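Local coordinates for DNA repair protein RecO (Deinococcus radiodurans, PDB 1U5K) that probably takes part in DNA repair and in recombination by the RecF pathway, and binds a zinc ion, at residues 99-104 against 228-233; 44-49 against 72-77; 34-39 against 58-63. One frame throughout, in Å; residues are numbered along the deposited sequence.

Interaction 1 of 3, residues 99-104 against 228-233; sequences ADALFQ and GVHSWR
A small apolar contact joins A101, near the C-terminal end of helix 86-102, to W232 and H230 in the segment that follows helix 211-225, well inside the chain. The methyl of A101 meets the pyrrole part of the indole closely, CB lying 3.3 Å from W232 CD1, and comes obliquely, neither flat over the ring nor at its rim. A101 CB also sits 4.0 Å from H230 ND1. The indole is swung round by its first torsion: CG falls between the backbone N and the carbonyl carbon (chi1 65°). From there W232 NE1 gives its hydrogen to H230 ND1 at 3.0 Å, close to the indole plane, with an N-H...N angle of 154°. R233 CG rests over the ring centre on the side away from A101, 3.8 Å above the plane, and F98 meets the indole edge to face. R233 also binds H230 O twice, through N and NH1, from opposite faces of that carbonyl. Nearby, S231 OG bonds to A84 O of the second subunit. Because H230 accepts at ND1 while NE2 bonds to V226 O, the imidazole is probably neutral with its proton on NE2; bonded at both nitrogens, it probably steadies the indole against A101.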
# COMPACT_ATOMS: atom_id res chain seq x y z
N ALA A 99 13.24 2.91 -1.04
CA ALA A 99 14.43 2.30 -1.65
C ALA A 99 14.12 0.96 -2.33
O ALA A 99 14.58 0.68 -3.43
CB ALA A 99 15.54 2.14 -0.63
N ASP A 100 13.27 0.16 -1.69
CA ASP A 100 12.91 -1.15 -2.21
C ASP A 100 12.14 -1.02 -3.51
O ASP A 100 12.27 -1.86 -4.39
CB ASP A 100 12.04 -1.93 -1.23
CG ASP A 100 11.92 -3.40 -1.60
OD1 ASP A 100 12.89 -4.05 -2.02
OD2 ASP A 100 10.84 -3.98 -1.51
N ALA A 101 11.34 0.04 -3.60
CA ALA A 101 10.50 0.29 -4.76
C ALA A 101 11.32 0.86 -5.90
O ALA A 101 11.01 0.60 -7.07
CB ALA A 101 9.40 1.23 -4.37
N LEU A 102 12.35 1.62 -5.56
CA LEU A 102 13.07 2.40 -6.57
C LEU A 102 14.05 1.53 -7.35
O LEU A 102 14.20 1.69 -8.56
CB LEU A 102 13.76 3.61 -5.94
CG LEU A 102 14.72 4.39 -6.83
CD1 LEU A 102 13.91 5.12 -7.88
CD2 LEU A 102 15.56 5.38 -6.05
N PHE A 103 14.71 0.62 -6.66
CA PHE A 103 15.73 -0.25 -7.21
C PHE A 103 15.13 -1.61 -7.55
O PHE A 103 14.69 -2.33 -6.66
CB PHE A 103 16.85 -0.42 -6.18
CG PHE A 103 17.64 0.82 -5.94
CD1 PHE A 103 17.25 1.73 -4.97
CD2 PHE A 103 18.76 1.11 -6.71
CE1 PHE A 103 17.99 2.89 -4.77
CE2 PHE A 103 19.50 2.27 -6.51
CZ PHE A 103 19.11 3.17 -5.54
N GLN A 104 15.14 -1.97 -8.83
CA GLN A 104 14.76 -3.32 -9.26
C GLN A 104 15.89 -4.30 -8.98
O GLN A 104 17.01 -3.89 -8.67
CB GLN A 104 14.47 -3.33 -10.76
CG GLN A 104 13.48 -2.27 -11.20
CD GLN A 104 12.26 -2.26 -10.30
OE1 GLN A 104 12.09 -1.36 -9.48
NE2 GLN A 104 11.43 -3.29 -10.42
N GLY A 228 5.62 -0.73 -10.91
CA GLY A 228 5.25 -1.25 -9.61
C GLY A 228 4.01 -0.59 -9.03
O GLY A 228 3.38 0.24 -9.68
N VAL A 229 3.72 -0.91 -7.77
CA VAL A 229 2.55 -0.40 -7.07
C VAL A 229 2.88 0.88 -6.32
O VAL A 229 2.01 1.68 -5.99
CB VAL A 229 2.04 -1.43 -6.04
CG1 VAL A 229 1.73 -2.75 -6.76
CG2 VAL A 229 3.04 -1.61 -4.85
N HIS A 230 4.14 1.06 -5.96
CA HIS A 230 4.54 2.28 -5.26
C HIS A 230 3.67 2.54 -4.02
O HIS A 230 3.18 3.64 -3.76
CB HIS A 230 4.63 3.44 -6.25
CG HIS A 230 5.69 3.22 -7.30
ND1 HIS A 230 7.02 3.12 -6.99
CD2 HIS A 230 5.59 2.94 -8.62
CE1 HIS A 230 7.71 2.81 -8.07
NE2 HIS A 230 6.86 2.72 -9.08
N SER A 231 3.53 1.48 -3.24
CA SER A 231 2.92 1.52 -1.91
C SER A 231 3.67 2.39 -0.90
O SER A 231 3.17 2.79 0.15
CB SER A 231 2.72 0.09 -1.41
OG SER A 231 3.93 -0.63 -1.29
N TRP A 232 4.93 2.67 -1.17
CA TRP A 232 5.70 3.57 -0.33
C TRP A 232 5.08 4.95 -0.24
O TRP A 232 5.35 5.69 0.70
CB TRP A 232 7.13 3.67 -0.86
CG TRP A 232 7.26 4.29 -2.20
CD1 TRP A 232 7.29 3.63 -3.39
CD2 TRP A 232 7.39 5.68 -2.51
NE1 TRP A 232 7.39 4.53 -4.42
CE2 TRP A 232 7.47 5.80 -3.91
CE3 TRP A 232 7.45 6.85 -1.74
CZ2 TRP A 232 7.63 7.03 -4.55
CZ3 TRP A 232 7.60 8.08 -2.39
CH2 TRP A 232 7.66 8.16 -3.78
N ARG A 233 4.23 5.30 -1.19
CA ARG A 233 3.51 6.56 -1.13
C ARG A 233 2.52 6.71 0.03
O ARG A 233 2.22 7.83 0.42
CB ARG A 233 2.79 6.84 -2.44
CG ARG A 233 3.76 7.11 -3.56
CD ARG A 233 3.43 6.36 -4.80
NE ARG A 233 2.25 6.86 -5.45
CZ ARG A 233 1.26 6.12 -5.96
NH1 ARG A 233 1.20 4.80 -5.87
NH2 ARG A 233 0.28 6.76 -6.57

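Interaction 2 of 3, residues 44-49 against 72-77; sequences GPLSSS and KQAVLE
L46 and S49 reach the strand through two different first torsions. In L46, CG stands anti to the carbonyl carbon, beside the backbone N (chi1 -40°), and this carries the CD2 branch to A74. In S49, OG is tucked between the backbone N and the carbonyl carbon (chi1 69°), which sets the hydroxyl over the same alanine while keeping it near the backbone of its own loop. The methyl of A74 is thus approached from two directions roughly at right angles: L46 CD2 lies 4.4 Å from A74 CB, and S49 OG comes to 3.7 Å from that same CB. L46 CD2 also passes 4.1 Å from A74 N, so the leucine branch lies partly against the strand backbone. Further along, S49 CB and L76 CB stand 4.4 Å apart, a looser touch at the margin.

The hydroxyl of S49 does its polar work inside the loop. S49 OG donates to L46 O at 3.1 Å, from 38° above the carbonyl plane, which draws together the two residues that meet the strand. An alanine in place of S49 removes the hydroxyl, which would probably leave L46 O without this donor and open a gap over the A74 methyl. The backbone of the loop is tied to other places as well, S47 O to R15 and S49 O to H54. Residues 72-77 bond through their main chain to strand 55-61, where K72 and Q73 both face Q59 in a classic beta bulge.

No hydrogen bond crosses between 44-49 and 72-77. Residues 44-49, in the connection between strands 32-38 and 55-61, therefore rest on 72-77 by van der Waals contact, shaped by a polar bond internal to the loop.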
# COMPACT_ATOMS: atom_id res chain seq x y z
N GLY A 44 12.80 -18.39 19.01
CA GLY A 44 14.18 -18.77 19.30
C GLY A 44 15.10 -17.56 19.47
O GLY A 44 14.63 -16.47 19.82
N PRO A 45 16.41 -17.72 19.25
CA PRO A 45 17.39 -16.67 19.55
C PRO A 45 17.49 -15.50 18.56
O PRO A 45 18.14 -14.51 18.86
CB PRO A 45 18.77 -17.31 19.74
N LEU A 46 16.83 -15.61 17.41
CA LEU A 46 17.02 -14.68 16.29
C LEU A 46 15.95 -13.60 16.15
O LEU A 46 16.12 -12.68 15.34
CB LEU A 46 17.09 -15.45 14.98
CG LEU A 46 17.87 -16.77 14.98
CD1 LEU A 46 17.81 -17.43 13.60
CD2 LEU A 46 19.32 -16.57 15.42
N SER A 47 14.88 -13.70 16.92
CA SER A 47 13.69 -12.88 16.76
C SER A 47 13.95 -11.38 16.93
O SER A 47 13.53 -10.57 16.10
CB SER A 47 12.61 -13.30 17.75
OG SER A 47 11.38 -12.68 17.42
N SER A 48 14.67 -11.03 17.98
CA SER A 48 14.87 -9.62 18.31
C SER A 48 15.86 -8.93 17.38
O SER A 48 15.67 -7.76 17.04
CB SER A 48 15.33 -9.48 19.76
OG SER A 48 16.59 -10.10 19.89
N SER A 49 16.91 -9.65 16.97
CA SER A 49 17.87 -9.10 16.03
C SER A 49 17.27 -8.76 14.67
O SER A 49 17.60 -7.72 14.10
CB SER A 49 19.11 -9.99 15.86
OG SER A 49 18.81 -11.20 15.19
N LYS A 72 20.66 -19.01 9.08
CA LYS A 72 21.20 -20.00 10.00
C LYS A 72 21.69 -19.30 11.26
O LYS A 72 21.54 -19.82 12.37
CB LYS A 72 22.28 -20.84 9.31
CG LYS A 72 21.73 -21.74 8.19
CD LYS A 72 22.24 -23.19 8.24
CE LYS A 72 21.66 -24.16 7.19
NZ LYS A 72 22.56 -25.18 6.54
N GLN A 73 22.31 -18.13 11.10
CA GLN A 73 22.71 -17.31 12.24
C GLN A 73 22.50 -15.83 11.95
O GLN A 73 22.51 -15.38 10.80
CB GLN A 73 24.19 -17.54 12.57
CG GLN A 73 24.54 -18.91 13.13
CD GLN A 73 26.04 -19.16 13.08
OE1 GLN A 73 26.82 -18.21 13.11
NE2 GLN A 73 26.44 -20.42 13.01
N ALA A 74 22.32 -15.06 13.01
CA ALA A 74 22.12 -13.62 12.88
C ALA A 74 22.74 -12.93 14.08
O ALA A 74 22.52 -13.35 15.22
CB ALA A 74 20.64 -13.30 12.76
N VAL A 75 23.51 -11.88 13.81
CA VAL A 75 24.23 -11.14 14.84
C VAL A 75 23.93 -9.65 14.64
O VAL A 75 24.12 -9.11 13.55
CB VAL A 75 25.73 -11.44 14.69
CG1 VAL A 75 26.60 -10.37 15.34
CG2 VAL A 75 26.03 -12.81 15.30
N LEU A 76 23.47 -8.98 15.69
CA LEU A 76 23.22 -7.55 15.63
C LEU A 76 24.52 -6.75 15.56
O LEU A 76 25.38 -6.84 16.44
CB LEU A 76 22.33 -7.15 16.80
CG LEU A 76 21.95 -5.68 16.89
CD1 LEU A 76 21.00 -5.34 15.75
CD2 LEU A 76 21.30 -5.41 18.25
N GLU A 77 24.69 -5.98 14.49
CA GLU A 77 25.90 -5.18 14.26
C GLU A 77 25.73 -3.69 14.53
O GLU A 77 26.70 -2.97 14.69
CB GLU A 77 26.41 -5.39 12.84
CG GLU A 77 26.85 -6.83 12.65
CD GLU A 77 27.32 -7.19 11.25
OE1 GLU A 77 27.18 -6.38 10.30
OE2 GLU A 77 27.83 -8.31 11.11

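Interaction 3 of 3, residues 34-39 against 58-63; sequences LKAIAR and VQVYQG
The methyl of A36 lies against one branch of V60, with A36 CB 4.2 Å from V60 CG1. A second, looser apolar touch lies beside it, where L34 CD2 comes within 4.4 Å of V58 CG2. The leucine spans the gap because its CG is anti to the backbone N (chi1 174°), which extends the isobutyl group from strand 32-38 toward strand 55-61. All four side chains leave their backbones in the direction of the other strand, and their meeting is purely apolar. A36 CA stands 7.7 Å from V60 CA, and no main-chain bond links the two segments. They are not sheet neighbours: strand 69-78 runs between them in the sheet order, and its V71 touches A36 while its A74 touches V58. On the other flank, strand 32-38 pairs through A36 and L34 with strand 23-29. Just past strand 55-61, Q62 NE2 bonds to G63 O at 3.2 Å, a link local to the end of that segment. Strands that are not paired, yet meet through inward-facing aliphatic groups, are what the interior of an OB-fold gives, and the 1-2-3-5-4 strand order here is that of the OB-fold in the N-terminal part of RecO.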
# COMPACT_ATOMS: atom_id res chain seq x y z
N LEU A 34 18.33 -8.75 -0.44
CA LEU A 34 18.32 -10.13 0.02
C LEU A 34 17.01 -10.41 0.76
O LEU A 34 16.65 -9.68 1.67
CB LEU A 34 19.49 -10.39 0.98
CG LEU A 34 19.60 -11.73 1.70
CD1 LEU A 34 19.70 -12.89 0.72
CD2 LEU A 34 20.80 -11.71 2.63
N LYS A 35 16.31 -11.46 0.33
CA LYS A 35 15.15 -12.00 1.02
C LYS A 35 15.52 -13.36 1.62
O LYS A 35 16.16 -14.18 0.97
CB LYS A 35 13.97 -12.14 0.05
CG LYS A 35 12.63 -12.39 0.74
CD LYS A 35 11.44 -11.94 -0.12
CE LYS A 35 10.12 -12.52 0.39
NZ LYS A 35 9.00 -12.47 -0.59
N ALA A 36 15.17 -13.57 2.88
CA ALA A 36 15.48 -14.80 3.58
C ALA A 36 14.47 -15.06 4.70
O ALA A 36 13.77 -14.16 5.15
CB ALA A 36 16.87 -14.73 4.16
N ILE A 37 14.42 -16.31 5.15
CA ILE A 37 13.48 -16.79 6.15
C ILE A 37 14.24 -17.38 7.34
O ILE A 37 15.14 -18.19 7.14
CB ILE A 37 12.53 -17.85 5.54
CG1 ILE A 37 11.55 -18.37 6.59
CG2 ILE A 37 13.27 -19.05 4.95
CD1 ILE A 37 10.32 -19.03 5.97
N ALA A 38 13.91 -16.95 8.55
CA ALA A 38 14.39 -17.56 9.78
C ALA A 38 13.30 -18.51 10.28
O ALA A 38 12.26 -18.07 10.78
CB ALA A 38 14.75 -16.51 10.82
N ARG A 39 13.52 -19.80 10.07
CA ARG A 39 12.50 -20.81 10.38
C ARG A 39 12.37 -20.98 11.90
O ARG A 39 13.35 -20.84 12.63
CB ARG A 39 12.77 -22.12 9.66
CG ARG A 39 12.42 -22.04 8.18
CD ARG A 39 13.19 -23.00 7.30
NE ARG A 39 13.12 -22.68 5.87
CZ ARG A 39 12.04 -22.85 5.12
NH1 ARG A 39 10.91 -23.33 5.63
NH2 ARG A 39 12.08 -22.53 3.83
N VAL A 58 24.37 -11.94 8.92
CA VAL A 58 23.62 -13.18 8.81
C VAL A 58 24.43 -14.19 8.01
O VAL A 58 25.07 -13.85 7.02
CB VAL A 58 22.26 -13.03 8.09
CG1 VAL A 58 21.26 -12.30 8.97
CG2 VAL A 58 22.38 -12.35 6.73
N GLN A 59 24.38 -15.44 8.46
CA GLN A 59 24.81 -16.56 7.66
C GLN A 59 23.58 -17.17 7.01
O GLN A 59 22.65 -17.60 7.69
CB GLN A 59 25.54 -17.59 8.53
CG GLN A 59 26.07 -18.78 7.75
CD GLN A 59 26.94 -19.64 8.63
OE1 GLN A 59 28.15 -19.44 8.67
NE2 GLN A 59 26.33 -20.55 9.39
N VAL A 60 23.58 -17.24 5.69
CA VAL A 60 22.42 -17.76 4.98
C VAL A 60 22.78 -18.96 4.12
O VAL A 60 23.87 -19.03 3.54
CB VAL A 60 21.73 -16.72 4.05
CG1 VAL A 60 20.92 -15.75 4.88
CG2 VAL A 60 22.72 -16.02 3.15
N TYR A 61 21.82 -19.86 4.01
CA TYR A 61 21.96 -21.07 3.20
C TYR A 61 20.97 -21.03 2.04
O TYR A 61 19.77 -20.91 2.27
CB TYR A 61 21.65 -22.28 4.08
CG TYR A 61 21.52 -23.58 3.32
CD1 TYR A 61 22.66 -24.27 2.91
CD2 TYR A 61 20.28 -24.15 3.05
CE1 TYR A 61 22.56 -25.49 2.24
CE2 TYR A 61 20.17 -25.35 2.37
CZ TYR A 61 21.32 -26.00 1.94
OH TYR A 61 21.28 -27.20 1.26
N GLN A 62 21.46 -21.13 0.81
CA GLN A 62 20.62 -21.32 -0.36
C GLN A 62 20.64 -22.78 -0.80
O GLN A 62 21.64 -23.27 -1.34
CB GLN A 62 21.07 -20.44 -1.52
CG GLN A 62 20.21 -20.59 -2.78
CD GLN A 62 18.77 -20.21 -2.53
OE1 GLN A 62 18.49 -19.06 -2.21
NE2 GLN A 62 17.85 -21.17 -2.62
N GLY A 63 19.52 -23.45 -0.54
CA GLY A 63 19.26 -24.79 -1.04
C GLY A 63 19.41 -24.89 -2.54
O GLY A 63 19.41 -23.89 -3.26

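In the fold
From the N terminus, strands 5-17 and 23-29 come first, then strand 32-38, whose residues 34-39 open interaction 3. The following loop then supplies 44-49, opening interaction 2 before strand 55-61 returns and closes interaction 3 at 58-63. Only afterwards does strand 69-78 close interaction 2 at 72-77, so these two cross rather than nest. They also touch, through backbone bonds between Q59 and K72 and Q73, and together they knit one OB-type sheet and its connecting loop. The chain then passes into helix 86-102. Interaction 1 follows in series, closing a long excursion that includes several helices and the zinc-binding cysteines C153 to C176; its centre lies 23 Å from that of interaction 3.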